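Local atomic coordinates of alpha-fucosidase (Bifidobacterium bifidum, PDB entry 2EAB), a protein that probably releases alpha-1,2-linked L-fucose from glycans, as the family 95 glycoside hydrolase catalytic portion of a longer protein. Residues D17-Y22 with R157-L162; L162-A167 with A322-H327; Q24-T29 with T62-V67; W47-L52 with A752-L757. All blocks are in the same frame, centred on the assembly; numbering follows the deposited sequence.

Contact 1: D17-Y22 with R157-L162; sequences DDWLWY and RRDLNL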
loop_
_atom_site.group_PDB
_atom_site.type_symbol
_atom_site.label_atom_id
_atom_site.label_comp_id
_atom_site.label_asym_id
_atom_site.label_seq_id
_atom_site.Cartn_x
_atom_site.Cartn_y
_atom_site.Cartn_z
ATOM N N ASP A 17 9.820 -13.676 20.174
ATOM C CA ASP A 17 9.855 -12.902 18.933
ATOM C C ASP A 17 9.179 -13.658 17.791
ATOM O O ASP A 17 9.124 -14.891 17.796
ATOM C CB ASP A 17 11.301 -12.564 18.548
ATOM C CG ASP A 17 11.951 -11.563 19.491
ATOM O OD1 ASP A 17 11.264 -11.005 20.377
ATOM O OD2 ASP A 17 13.168 -11.329 19.331
ATOM N N ASP A 18 8.667 -12.907 16.816
ATOM C CA ASP A 18 8.052 -13.486 15.625
ATOM C C ASP A 18 9.112 -13.708 14.557
ATOM O O ASP A 18 9.770 -12.760 14.137
ATOM C CB ASP A 18 6.970 -12.553 15.073
ATOM C CG ASP A 18 5.881 -12.243 16.088
ATOM O OD1 ASP A 18 5.430 -13.159 16.811
ATOM O OD2 ASP A 18 5.461 -11.069 16.148
ATOM N N TRP A 19 9.260 -14.957 14.116
ATOM C CA TRP A 19 10.259 -15.320 13.117
ATOM C C TRP A 19 9.656 -15.977 11.888
ATOM O O TRP A 19 8.784 -16.838 11.992
ATOM C CB TRP A 19 11.225 -16.353 13.695
ATOM C CG TRP A 19 12.264 -15.874 14.642
ATOM C CD1 TRP A 19 12.324 -14.675 15.289
ATOM C CD2 TRP A 19 13.390 -16.630 15.089
ATOM N NE1 TRP A 19 13.438 -14.627 16.097
ATOM C CE2 TRP A 19 14.107 -15.819 15.994
ATOM C CE3 TRP A 19 13.871 -17.916 14.800
ATOM C CZ2 TRP A 19 15.281 -16.253 16.619
ATOM C CZ3 TRP A 19 15.035 -18.347 15.421
ATOM C CH2 TRP A 19 15.729 -17.516 16.316
ATOM N N LEU A 20 10.157 -15.582 10.720
ATOM C CA LEU A 20 10.157 -16.469 9.558
ATOM C C LEU A 20 11.514 -17.157 9.613
ATOM O O LEU A 20 12.525 -16.496 9.816
ATOM C CB LEU A 20 10.054 -15.693 8.247
ATOM C CG LEU A 20 8.728 -15.062 7.826
ATOM C CD1 LEU A 20 8.386 -13.870 8.673
ATOM C CD2 LEU A 20 8.793 -14.652 6.362
ATOM N N TRP A 21 11.545 -18.476 9.459
ATOM C CA TRP A 21 12.815 -19.192 9.559
ATOM C C TRP A 21 12.898 -20.429 8.669
ATOM O O TRP A 21 11.882 -21.021 8.309
ATOM C CB TRP A 21 13.163 -19.499 11.019
ATOM C CG TRP A 21 12.251 -20.466 11.685
ATOM C CD1 TRP A 21 10.997 -20.220 12.170
ATOM C CD2 TRP A 21 12.530 -21.842 11.965
ATOM N NE1 TRP A 21 10.474 -21.364 12.727
ATOM C CE2 TRP A 21 11.396 -22.373 12.616
ATOM C CE3 TRP A 21 13.628 -22.679 11.724
ATOM C CZ2 TRP A 21 11.329 -23.708 13.034
ATOM C CZ3 TRP A 21 13.560 -24.007 12.141
ATOM C CH2 TRP A 21 12.418 -24.506 12.786
ATOM N N TYR A 22 14.130 -20.781 8.300
ATOM C CA TYR A 22 14.404 -21.793 7.278
ATOM C C TYR A 22 15.661 -22.559 7.633
ATOM O O TYR A 22 16.610 -21.989 8.158
ATOM C CB TYR A 22 14.561 -21.139 5.890
ATOM C CG TYR A 22 13.398 -20.235 5.564
ATOM C CD1 TYR A 22 12.324 -20.690 4.809
ATOM C CD2 TYR A 22 13.345 -18.935 6.074
ATOM C CE1 TYR A 22 11.240 -19.865 4.547
ATOM C CE2 TYR A 22 12.264 -18.114 5.833
ATOM C CZ TYR A 22 11.222 -18.582 5.066
ATOM O OH TYR A 22 10.148 -17.760 4.837
ATOM N N ARG A 157 20.707 -22.329 10.113
ATOM C CA ARG A 157 19.422 -21.649 10.156
ATOM C C ARG A 157 19.551 -20.242 9.583
ATOM O O ARG A 157 20.542 -19.557 9.821
ATOM C CB ARG A 157 18.869 -21.596 11.584
ATOM C CG ARG A 157 17.397 -21.196 11.652
ATOM C CD ARG A 157 16.915 -21.009 13.082
ATOM N NE ARG A 157 17.573 -19.886 13.746
ATOM C CZ ARG A 157 18.382 -19.997 14.796
ATOM N NH1 ARG A 157 18.639 -21.185 15.330
ATOM N NH2 ARG A 157 18.930 -18.911 15.325
ATOM N N ARG A 158 18.549 -19.828 8.813
ATOM C CA ARG A 158 18.386 -18.421 8.468
ATOM C C ARG A 158 17.003 -17.982 8.920
ATOM O O ARG A 158 16.044 -18.755 8.866
ATOM C CB ARG A 158 18.608 -18.162 6.972
ATOM C CG ARG A 158 17.562 -18.760 6.050
ATOM C CD ARG A 158 17.981 -18.629 4.601
ATOM N NE ARG A 158 16.982 -19.180 3.693
ATOM C CZ ARG A 158 16.089 -18.460 3.016
ATOM N NH1 ARG A 158 16.047 -17.136 3.125
ATOM N NH2 ARG A 158 15.231 -19.075 2.221
ATOM N N ASP A 159 16.914 -16.748 9.398
ATOM C CA ASP A 159 15.640 -16.242 9.874
ATOM C C ASP A 159 15.474 -14.755 9.621
ATOM O O ASP A 159 16.435 -14.031 9.333
ATOM C CB ASP A 159 15.439 -16.565 11.367
ATOM C CG ASP A 159 16.339 -15.748 12.271
ATOM O OD1 ASP A 159 16.181 -14.509 12.314
ATOM O OD2 ASP A 159 17.195 -16.348 12.948
ATOM N N LEU A 160 14.225 -14.323 9.721
ATOM C CA LEU A 160 13.878 -12.918 9.751
ATOM C C LEU A 160 13.098 -12.693 11.029
ATOM O O LEU A 160 12.017 -13.249 11.213
ATOM C CB LEU A 160 13.049 -12.527 8.527
ATOM C CG LEU A 160 12.732 -11.036 8.358
ATOM C CD1 LEU A 160 13.999 -10.215 8.150
ATOM C CD2 LEU A 160 11.768 -10.825 7.200
ATOM N N ASN A 161 13.687 -11.905 11.919
ATOM C CA ASN A 161 13.062 -11.573 13.182
ATOM C C ASN A 161 12.215 -10.324 12.981
ATOM O O ASN A 161 12.736 -9.207 12.951
ATOM C CB ASN A 161 14.126 -11.352 14.260
ATOM C CG ASN A 161 13.532 -11.197 15.644
ATOM O OD1 ASN A 161 12.397 -10.747 15.806
ATOM N ND2 ASN A 161 14.308 -11.567 16.659
ATOM N N LEU A 162 10.909 -10.529 12.838
ATOM C CA LEU A 162 9.988 -9.429 12.572
ATOM C C LEU A 162 9.892 -8.486 13.762
ATOM O O LEU A 162 9.629 -7.298 13.597
ATOM C CB LEU A 162 8.590 -9.947 12.216
ATOM C CG LEU A 162 8.423 -10.957 11.081
ATOM C CD1 LEU A 162 6.941 -11.227 10.865
ATOM C CD2 LEU A 162 9.074 -10.470 9.791
#
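The indole of Trp19 reaches across its strand neighbour and touches Asn161, Asp159 and Arg157 in turn. Trp19 CB lies 4.1 Å from Leu160 O. Beyond it, Trp19 CD1 packs 3.7 Å from Asn161 CG, and Trp19 NE1 comes within 3.2 Å of Asn161 ND2 at the ring edge, a meeting of two donors and not a bond. The carboxylate of Asp159 stacks over one face of the indole, offset toward the rim, with the planes 17° apart. At the tip, Trp19 CZ3 meets Arg157 NE at 3.4 Å and its CH2 meets NH2 of the same arginine; the bend of the arginine at chi3 (65°) brings NE there. The backbones form an antiparallel pair at the edge of the nine-stranded sheet of the N-terminal beta domain. Leu20 with Leu160 and Tyr22 with Arg158 are hydrogen-bonded pairs, whereas Trp19-Asn161 and Trp21-Asp159 are non-hydrogen-bonded. On the face that carries Leu20 and Tyr22, the guanidinium of Arg158 lies nearly flat on the Tyr22 ring, an off-centre cation-pi stack with Arg158 CZ 4.5 Å from the ring centroid. Arg158 NE bonds Gln24 O, and its NH2 bonds Thr29 OG1 and Thr50 O. Just ahead of strand 19-22, Asn161 ND2 donates a nearly straight bond (174°) to Asp17 OD2 at 2.9 Å, and that oxygen also pairs with Lys164. Leu162 CD2 closes on Leu20 CD1 at 3.6 Å.

Contact 2: L162-A167 with A322-H327; sequences LSKGKA and AHIDDH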
loop_
_atom_site.group_PDB
_atom_site.type_symbol
_atom_site.label_atom_id
_atom_site.label_comp_id
_atom_site.label_asym_id
_atom_site.label_seq_id
_atom_site.Cartn_x
_atom_site.Cartn_y
_atom_site.Cartn_z
ATOM N N LEU A 162 10.909 -10.529 12.838
ATOM C CA LEU A 162 9.988 -9.429 12.572
ATOM C C LEU A 162 9.892 -8.486 13.762
ATOM O O LEU A 162 9.629 -7.298 13.597
ATOM C CB LEU A 162 8.590 -9.947 12.216
ATOM C CG LEU A 162 8.423 -10.957 11.081
ATOM C CD1 LEU A 162 6.941 -11.227 10.865
ATOM C CD2 LEU A 162 9.074 -10.470 9.791
ATOM N N SER A 163 10.105 -9.026 14.961
ATOM C CA SER A 163 9.988 -8.251 16.196
ATOM C C SER A 163 11.140 -7.273 16.398
ATOM O O SER A 163 10.947 -6.167 16.912
ATOM C CB SER A 163 9.891 -9.186 17.401
ATOM O OG SER A 163 8.802 -10.079 17.259
ATOM N N LYS A 164 12.338 -7.693 15.999
ATOM C CA LYS A 164 13.541 -6.883 16.162
ATOM C C LYS A 164 13.992 -6.212 14.862
ATOM O O LYS A 164 14.913 -5.401 14.867
ATOM C CB LYS A 164 14.674 -7.721 16.769
ATOM C CG LYS A 164 14.474 -8.016 18.254
ATOM C CD LYS A 164 15.624 -8.815 18.857
ATOM C CE LYS A 164 15.528 -8.860 20.383
ATOM N NZ LYS A 164 14.236 -9.426 20.881
ATOM N N GLY A 165 13.336 -6.549 13.755
ATOM C CA GLY A 165 13.655 -5.957 12.460
ATOM C C GLY A 165 15.054 -6.278 11.971
ATOM O O GLY A 165 15.792 -5.387 11.552
ATOM N N LYS A 166 15.418 -7.553 12.017
ATOM C CA LYS A 166 16.724 -7.974 11.532
ATOM C C LYS A 166 16.680 -9.386 10.968
ATOM O O LYS A 166 15.821 -10.192 11.341
ATOM C CB LYS A 166 17.780 -7.856 12.638
ATOM C CG LYS A 166 17.610 -8.829 13.798
ATOM C CD LYS A 166 18.397 -8.369 15.018
ATOM C CE LYS A 166 18.562 -9.484 16.037
ATOM N NZ LYS A 166 19.650 -10.428 15.643
ATOM N N ALA A 167 17.600 -9.658 10.048
ATOM C CA ALA A 167 17.758 -10.979 9.455
ATOM C C ALA A 167 19.021 -11.627 10.007
ATOM O O ALA A 167 20.032 -10.953 10.210
ATOM C CB ALA A 167 17.831 -10.877 7.938
ATOM N N ALA A 322 19.510 1.488 19.134
ATOM C CA ALA A 322 18.655 2.539 18.587
ATOM C C ALA A 322 17.747 1.997 17.492
ATOM O O ALA A 322 16.575 2.384 17.403
ATOM C CB ALA A 322 19.490 3.688 18.067
ATOM N N HIS A 323 18.284 1.101 16.667
ATOM C CA HIS A 323 17.483 0.472 15.628
ATOM C C HIS A 323 16.331 -0.349 16.197
ATOM O O HIS A 323 15.176 -0.176 15.795
ATOM C CB HIS A 323 18.318 -0.443 14.736
ATOM C CG HIS A 323 17.475 -1.266 13.823
ATOM N ND1 HIS A 323 17.359 -2.636 13.922
ATOM C CD2 HIS A 323 16.635 -0.886 12.834
ATOM C CE1 HIS A 323 16.506 -3.063 13.006
ATOM N NE2 HIS A 323 16.053 -2.020 12.335
ATOM N N ILE A 324 16.654 -1.263 17.108
ATOM C CA ILE A 324 15.645 -2.170 17.647
ATOM C C ILE A 324 14.581 -1.393 18.424
ATOM O O ILE A 324 13.390 -1.688 18.299
ATOM C CB ILE A 324 16.278 -3.318 18.474
ATOM C CG1 ILE A 324 17.075 -4.247 17.548
ATOM C CG2 ILE A 324 15.204 -4.101 19.236
ATOM C CD1 ILE A 324 17.879 -5.320 18.259
ATOM N N ASP A 325 15.002 -0.387 19.190
ATOM C CA ASP A 325 14.059 0.488 19.899
ATOM C C ASP A 325 13.072 1.143 18.927
ATOM O O ASP A 325 11.864 1.153 19.170
ATOM C CB ASP A 325 14.799 1.573 20.692
ATOM C CG ASP A 325 15.525 1.032 21.923
ATOM O OD1 ASP A 325 15.342 -0.147 22.284
ATOM O OD2 ASP A 325 16.286 1.811 22.538
ATOM N N ASP A 326 13.601 1.675 17.827
ATOM C CA ASP A 326 12.813 2.361 16.806
ATOM C C ASP A 326 11.840 1.412 16.094
ATOM O O ASP A 326 10.649 1.715 15.961
ATOM C CB ASP A 326 13.767 3.006 15.801
ATOM C CG ASP A 326 13.064 3.529 14.569
ATOM O OD1 ASP A 326 12.396 4.580 14.661
ATOM O OD2 ASP A 326 13.196 2.888 13.502
ATOM N N HIS A 327 12.355 0.271 15.644
ATOM C CA HIS A 327 11.553 -0.710 14.932
ATOM C C HIS A 327 10.461 -1.282 15.826
ATOM O O HIS A 327 9.285 -1.327 15.442
ATOM C CB HIS A 327 12.429 -1.848 14.414
ATOM C CG HIS A 327 11.658 -2.890 13.674
ATOM N ND1 HIS A 327 11.106 -3.995 14.286
ATOM C CD2 HIS A 327 11.308 -2.969 12.369
ATOM C CE1 HIS A 327 10.461 -4.714 13.386
ATOM N NE2 HIS A 327 10.571 -4.115 12.214
#
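His327 ND1 donates the single hydrogen bond across this contact, a weak and bent one to Ser163 O at 3.4 Å (142°). The bond comes in at the ring edge, near its plane. Over one face of the same imidazole sits Gly165 CA, 3.5 Å from the ring centroid and almost exactly above its centre, a CH-pi contact made by bare backbone. CG of His327 is anti to the backbone N (chi1 180°), on a CB that points toward the turn. Gly165 adopts a positive phi (64°) and, with Lys166, faces Asn161 as a G1 beta bulge where the turn after strand 156-161 passes into strand 166-173. One helical turn before His327, the ring of His323 comes up to the same turn, its CE1 3.4 Å from Lys164 O, and stacks on Phe183. Ile324 fills in beside it: Ile324 CG1 lies 3.6 Å from Lys164 O, and its CG2 touches Lys164 CG at 4.1 Å. The lysine then leads away to a salt bridge with Asp17. Helix 316-331 of the catalytic region is thus set against a hairpin turn of the N-terminal beta domain. Lys164 O is buried here with no hydrogen-bonding partner in the model, and with a single weak polar bond across, the contact probably depends mainly on the CH-pi contact of Gly165 with His327 and the packing of Ile324.

Contact 3: Q24-T29 with T62-V67; sequences QPASQT and TVWGEV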
loop_
_atom_site.group_PDB
_atom_site.type_symbol
_atom_site.label_atom_id
_atom_site.label_comp_id
_atom_site.label_asym_id
_atom_site.label_seq_id
_atom_site.Cartn_x
_atom_site.Cartn_y
_atom_site.Cartn_z
ATOM N N GLN A 24 17.630 -24.048 5.471
ATOM C CA GLN A 24 18.541 -24.087 4.327
ATOM C C GLN A 24 18.596 -22.721 3.636
ATOM O O GLN A 24 17.658 -21.926 3.775
ATOM C CB GLN A 24 18.135 -25.199 3.346
ATOM C CG GLN A 24 16.866 -24.927 2.539
ATOM C CD GLN A 24 15.595 -24.943 3.374
ATOM O OE1 GLN A 24 15.360 -25.864 4.160
ATOM N NE2 GLN A 24 14.759 -23.925 3.188
ATOM N N PRO A 25 19.704 -22.429 2.921
ATOM C CA PRO A 25 19.832 -21.184 2.148
ATOM C C PRO A 25 18.731 -20.971 1.118
ATOM O O PRO A 25 18.033 -21.910 0.741
ATOM C CB PRO A 25 21.168 -21.358 1.408
ATOM C CG PRO A 25 21.534 -22.795 1.561
ATOM C CD PRO A 25 20.930 -23.244 2.837
ATOM N N ALA A 26 18.605 -19.730 0.647
ATOM C CA ALA A 26 17.665 -19.390 -0.418
ATOM C C ALA A 26 17.803 -20.321 -1.624
ATOM O O ALA A 26 16.804 -20.790 -2.161
ATOM C CB ALA A 26 17.838 -17.935 -0.841
ATOM N N SER A 27 19.044 -20.598 -2.029
ATOM C CA SER A 27 19.323 -21.458 -3.186
ATOM C C SER A 27 18.739 -22.866 -3.065
ATOM O O SER A 27 18.527 -23.539 -4.075
ATOM C CB SER A 27 20.830 -21.554 -3.432
ATOM O OG SER A 27 21.484 -22.160 -2.334
ATOM N N GLN A 28 18.481 -23.300 -1.831
ATOM C CA GLN A 28 17.962 -24.642 -1.563
ATOM C C GLN A 28 16.514 -24.632 -1.068
ATOM O O GLN A 28 15.984 -25.665 -0.648
ATOM C CB GLN A 28 18.858 -25.364 -0.555
ATOM C CG GLN A 28 20.266 -25.652 -1.060
ATOM C CD GLN A 28 21.104 -26.425 -0.057
ATOM O OE1 GLN A 28 21.072 -26.152 1.144
ATOM N NE2 GLN A 28 21.866 -27.395 -0.548
ATOM N N THR A 29 15.881 -23.461 -1.125
ATOM C CA THR A 29 14.512 -23.276 -0.660
ATOM C C THR A 29 13.551 -23.386 -1.844
ATOM O O THR A 29 13.882 -22.967 -2.957
ATOM C CB THR A 29 14.363 -21.910 0.059
ATOM O OG1 THR A 29 15.276 -21.847 1.160
ATOM C CG2 THR A 29 12.945 -21.693 0.575
ATOM N N THR A 62 17.627 -7.843 0.677
ATOM C CA THR A 62 16.971 -9.142 0.661
ATOM C C THR A 62 18.058 -10.205 0.780
ATOM O O THR A 62 18.925 -10.329 -0.093
ATOM C CB THR A 62 16.078 -9.356 -0.589
ATOM O OG1 THR A 62 16.557 -8.560 -1.682
ATOM C CG2 THR A 62 14.623 -8.979 -0.287
ATOM N N VAL A 63 18.016 -10.936 1.892
ATOM C CA VAL A 63 19.098 -11.823 2.312
ATOM C C VAL A 63 18.910 -13.227 1.760
ATOM O O VAL A 63 17.843 -13.825 1.911
ATOM C CB VAL A 63 19.176 -11.893 3.855
ATOM C CG1 VAL A 63 20.316 -12.804 4.310
ATOM C CG2 VAL A 63 19.343 -10.504 4.431
ATOM N N TRP A 64 19.962 -13.750 1.133
ATOM C CA TRP A 64 19.930 -15.108 0.597
ATOM C C TRP A 64 20.381 -16.153 1.631
ATOM O O TRP A 64 19.828 -17.245 1.696
ATOM C CB TRP A 64 20.784 -15.201 -0.673
ATOM C CG TRP A 64 20.276 -14.386 -1.842
ATOM C CD1 TRP A 64 20.209 -13.019 -1.932
ATOM C CD2 TRP A 64 19.790 -14.890 -3.093
ATOM N NE1 TRP A 64 19.701 -12.648 -3.153
ATOM C CE2 TRP A 64 19.436 -13.773 -3.887
ATOM C CE3 TRP A 64 19.609 -16.177 -3.618
ATOM C CZ2 TRP A 64 18.923 -13.904 -5.177
ATOM C CZ3 TRP A 64 19.095 -16.306 -4.904
ATOM C CH2 TRP A 64 18.756 -15.174 -5.667
ATOM N N GLY A 65 21.379 -15.804 2.437
ATOM C CA GLY A 65 21.903 -16.715 3.454
ATOM C C GLY A 65 22.724 -17.858 2.884
ATOM O O GLY A 65 22.728 -18.962 3.437
ATOM N N GLU A 66 23.416 -17.602 1.777
ATOM C CA GLU A 66 24.271 -18.621 1.172
ATOM C C GLU A 66 25.489 -18.890 2.041
ATOM O O GLU A 66 25.985 -17.999 2.720
ATOM C CB GLU A 66 24.685 -18.224 -0.245
ATOM C CG GLU A 66 23.507 -17.958 -1.186
ATOM C CD GLU A 66 22.567 -19.142 -1.314
ATOM O OE1 GLU A 66 23.060 -20.288 -1.414
ATOM O OE2 GLU A 66 21.333 -18.931 -1.311
ATOM N N VAL A 67 25.966 -20.131 2.011
ATOM C CA VAL A 67 27.059 -20.551 2.887
ATOM C C VAL A 67 28.374 -19.843 2.542
ATOM O O VAL A 67 28.965 -19.178 3.394
ATOM C CB VAL A 67 27.234 -22.094 2.892
ATOM C CG1 VAL A 67 28.526 -22.501 3.597
ATOM C CG2 VAL A 67 26.041 -22.764 3.560
#
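The indole of Trp64 receives the methyl of Ala26 obliquely, Trp64 CE3 to Ala26 CB 3.7 Å, while Glu66 OE2 lies in the plane of the ring at its edge. The second flat group, the Glu66 carboxylate, turns both oxygens to Ser27. Glu66 OE2 offers its syn lone pair to Ser27 N at 2.9 Å, and OE1 accepts from Ser27 OG at 2.6 Å, again on the syn side though 16° out of the carboxylate plane. The glutamate chain is bent at chi2 (-57°), which brings CD back toward the serine, and Ser27 CB is also close to both oxygens. Pro25 crosses the glutamate at about a right angle, its CB 3.6 Å from Glu66 OE1 and 3.5 Å from Gly65 O. The contact joins the loop that follows strand 19-22 of the nine-stranded sheet to the turn leaving strand 59-63 of the seven-stranded one, so that it spans the two antiparallel sheets of the N-terminal domain, which belongs to the galactose mutarotase-like clan. Residues 26-28 form a short 3-10 turn, and the N-H groups of its first two residues are both used across the contact: Ala26 N binds Trp64 O at 3.0 Å (163°), next to the bond from Ser27 N. The turn is also tied within itself. Pro25 O accepts Gln28 N from one face of its plane and Thr29 OG1 from the other, and Gln24 NE2 in turn donates to Thr29 OG1 at 2.9 Å. Thr50 of helix 42-50 also touches Ala26, and Tyr156 OH bonds Gly65 O.

Contact 4: W47-L52 with A752-L757; sequences WQQTTL and AMYANL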
loop_
_atom_site.group_PDB
_atom_site.type_symbol
_atom_site.label_atom_id
_atom_site.label_comp_id
_atom_site.label_asym_id
_atom_site.label_seq_id
_atom_site.Cartn_x
_atom_site.Cartn_y
_atom_site.Cartn_z
ATOM N N TRP A 47 15.110 -15.354 -6.235
ATOM C CA TRP A 47 15.116 -14.145 -5.411
ATOM C C TRP A 47 13.724 -13.858 -4.822
ATOM O O TRP A 47 13.569 -13.675 -3.605
ATOM C CB TRP A 47 15.617 -12.922 -6.203
ATOM C CG TRP A 47 15.425 -11.659 -5.408
ATOM C CD1 TRP A 47 16.266 -11.152 -4.465
ATOM C CD2 TRP A 47 14.290 -10.780 -5.446
ATOM N NE1 TRP A 47 15.737 -10.002 -3.922
ATOM C CE2 TRP A 47 14.521 -9.756 -4.503
ATOM C CE3 TRP A 47 13.110 -10.748 -6.201
ATOM C CZ2 TRP A 47 13.604 -8.721 -4.280
ATOM C CZ3 TRP A 47 12.196 -9.722 -5.978
ATOM C CH2 TRP A 47 12.452 -8.723 -5.027
ATOM N N GLN A 48 12.713 -13.814 -5.685
ATOM C CA GLN A 48 11.390 -13.352 -5.251
ATOM C C GLN A 48 10.678 -14.340 -4.341
ATOM O O GLN A 48 9.818 -13.941 -3.555
ATOM C CB GLN A 48 10.490 -13.001 -6.440
ATOM C CG GLN A 48 10.044 -14.194 -7.263
ATOM C CD GLN A 48 8.971 -13.849 -8.268
ATOM O OE1 GLN A 48 8.316 -12.806 -8.175
ATOM N NE2 GLN A 48 8.766 -14.739 -9.228
ATOM N N GLN A 49 11.030 -15.621 -4.441
ATOM C CA GLN A 49 10.317 -16.657 -3.688
ATOM C C GLN A 49 10.963 -17.018 -2.357
ATOM O O GLN A 49 10.303 -17.600 -1.492
ATOM C CB GLN A 49 10.123 -17.924 -4.534
ATOM C CG GLN A 49 9.348 -17.684 -5.819
ATOM C CD GLN A 49 8.638 -18.916 -6.355
ATOM O OE1 GLN A 49 8.259 -19.821 -5.601
ATOM N NE2 GLN A 49 8.426 -18.940 -7.665
ATOM N N THR A 50 12.238 -16.682 -2.190
ATOM C CA THR A 50 13.021 -17.283 -1.103
ATOM C C THR A 50 13.813 -16.336 -0.198
ATOM O O THR A 50 14.199 -16.740 0.897
ATOM C CB THR A 50 14.005 -18.368 -1.627
ATOM O OG1 THR A 50 15.056 -17.736 -2.359
ATOM C CG2 THR A 50 13.310 -19.383 -2.523
ATOM N N THR A 51 14.076 -15.106 -0.640
ATOM C CA THR A 51 14.929 -14.206 0.133
ATOM C C THR A 51 14.139 -13.417 1.177
ATOM O O THR A 51 12.919 -13.287 1.081
ATOM C CB THR A 51 15.731 -13.247 -0.777
ATOM O OG1 THR A 51 14.825 -12.381 -1.473
ATOM C CG2 THR A 51 16.584 -14.030 -1.777
ATOM N N LEU A 52 14.845 -12.894 2.173
ATOM C CA LEU A 52 14.188 -12.271 3.316
ATOM C C LEU A 52 14.487 -10.779 3.378
ATOM O O LEU A 52 15.648 -10.380 3.436
ATOM C CB LEU A 52 14.574 -12.985 4.617
ATOM C CG LEU A 52 14.059 -14.425 4.729
ATOM C CD1 LEU A 52 14.687 -15.156 5.910
ATOM C CD2 LEU A 52 12.533 -14.447 4.822
ATOM N N ALA A 752 -1.260 -17.791 -3.170
ATOM C CA ALA A 752 -0.704 -16.473 -3.492
ATOM C C ALA A 752 0.416 -16.026 -2.552
ATOM O O ALA A 752 0.715 -14.831 -2.453
ATOM C CB ALA A 752 -1.817 -15.419 -3.571
ATOM N N MET A 753 1.054 -16.987 -1.885
ATOM C CA MET A 753 2.190 -16.694 -1.022
ATOM C C MET A 753 3.391 -17.553 -1.388
ATOM O O MET A 753 3.277 -18.778 -1.489
ATOM C CB MET A 753 1.822 -16.936 0.443
ATOM C CG MET A 753 0.829 -15.937 0.997
ATOM S SD MET A 753 1.619 -14.353 1.305
ATOM C CE MET A 753 2.180 -14.640 2.964
ATOM N N TYR A 754 4.537 -16.911 -1.588
ATOM C CA TYR A 754 5.787 -17.628 -1.791
ATOM C C TYR A 754 6.344 -18.120 -0.448
ATOM O O TYR A 754 5.806 -17.790 0.618
ATOM C CB TYR A 754 6.809 -16.743 -2.511
ATOM C CG TYR A 754 6.512 -16.412 -3.965
ATOM C CD1 TYR A 754 5.957 -17.360 -4.831
ATOM C CD2 TYR A 754 6.839 -15.156 -4.485
ATOM C CE1 TYR A 754 5.712 -17.050 -6.172
ATOM C CE2 TYR A 754 6.603 -14.839 -5.823
ATOM C CZ TYR A 754 6.037 -15.785 -6.657
ATOM O OH TYR A 754 5.799 -15.457 -7.977
ATOM N N ALA A 755 7.429 -18.893 -0.500
ATOM C CA ALA A 755 8.043 -19.472 0.701
ATOM C C ALA A 755 8.530 -18.431 1.706
ATOM O O ALA A 755 8.581 -18.708 2.906
ATOM C CB ALA A 755 9.181 -20.418 0.322
ATOM N N ASN A 756 8.885 -17.244 1.210
ATOM C CA ASN A 756 9.288 -16.115 2.049
ATOM C C ASN A 756 8.108 -15.225 2.454
ATOM O O ASN A 756 8.305 -14.113 2.950
ATOM C CB ASN A 756 10.342 -15.274 1.322
ATOM C CG ASN A 756 9.821 -14.680 0.015
ATOM O OD1 ASN A 756 8.676 -14.904 -0.375
ATOM N ND2 ASN A 756 10.672 -13.926 -0.673
ATOM N N LEU A 757 6.901 -15.728 2.211
ATOM C CA LEU A 757 5.636 -15.046 2.502
ATOM C C LEU A 757 5.402 -13.752 1.721
ATOM O O LEU A 757 4.553 -12.936 2.095
ATOM C CB LEU A 757 5.416 -14.863 4.013
ATOM C CG LEU A 757 5.495 -16.150 4.843
ATOM C CD1 LEU A 757 5.094 -15.882 6.283
ATOM C CD2 LEU A 757 4.650 -17.277 4.245
HETATM O O HOH W 1 8.112 -20.495 -2.940
#
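Asn756 holds CG in the crowded position between its backbone N and carbonyl carbon (chi1 61°), which puts CG beside the end of helix 42-50, while Tyr754 has CG anti to the carbonyl carbon (chi1 -69°), which sets CG next to Gln49. Both belong to a type I beta turn, Tyr754 to Leu757, by which the catalytic region meets the helix end and the loop after it in the N-terminal domain. Asn756 ND2 binds Thr51 O at 2.9 Å, on a lone pair and in the carbonyl plane, and Gln48 O at 3.0 Å from well above that carbonyl's plane. The backbone N of Asn756 adds a bond to Gln49 O at 3.1 Å. Asn756 thus bonds three carbonyls, two in the last turn of the helix and one just beyond it. Gln49 covers one face of the Tyr754 ring: Gln49 CG sits 3.5 Å from the centroid in a CH-pi contact, the chain is extended beyond CG, and its amide lies nearly flat on the ring, planes 10° apart. Gln49 NE2 bonds Asn45 OD1. Gln48 CD lies 3.5 Å from Tyr754 CE2; Gln48 OE1 binds Phe764 N, and the tyrosine hydroxyl goes to Thr34 O. Thr51 OG1, just past the helix, donates back to Trp47 O. A water completes the join, donating to Gln49 OE1 at 2.7 Å and accepting from Ala755 N at 3.0 Å.

Contact 1 touches all three others; its centre lies about 13 Å from each of theirs. It shares Leu162 with contact 2, and its Asp17 OD2 makes a salt bridge of 2.7 Å with Lys164 NZ of contact 2. Arg158 ties it to both contact 3, Arg158 NE to Gln24 O at 2.8 Å, and contact 4, NH2 to Thr50 O at 2.9 Å, while Tyr22 OH reaches Ala755 O of contact 4. Contacts 3 and 4 meet through Trp47 NE1 and Thr62 OG1, 2.8 Å apart. Contacts 2 and 4 join the N-terminal domain to the catalytic region. The calcium ligand Ser386 lies about 11 Å, side chain to side chain, from His327 and Trp47.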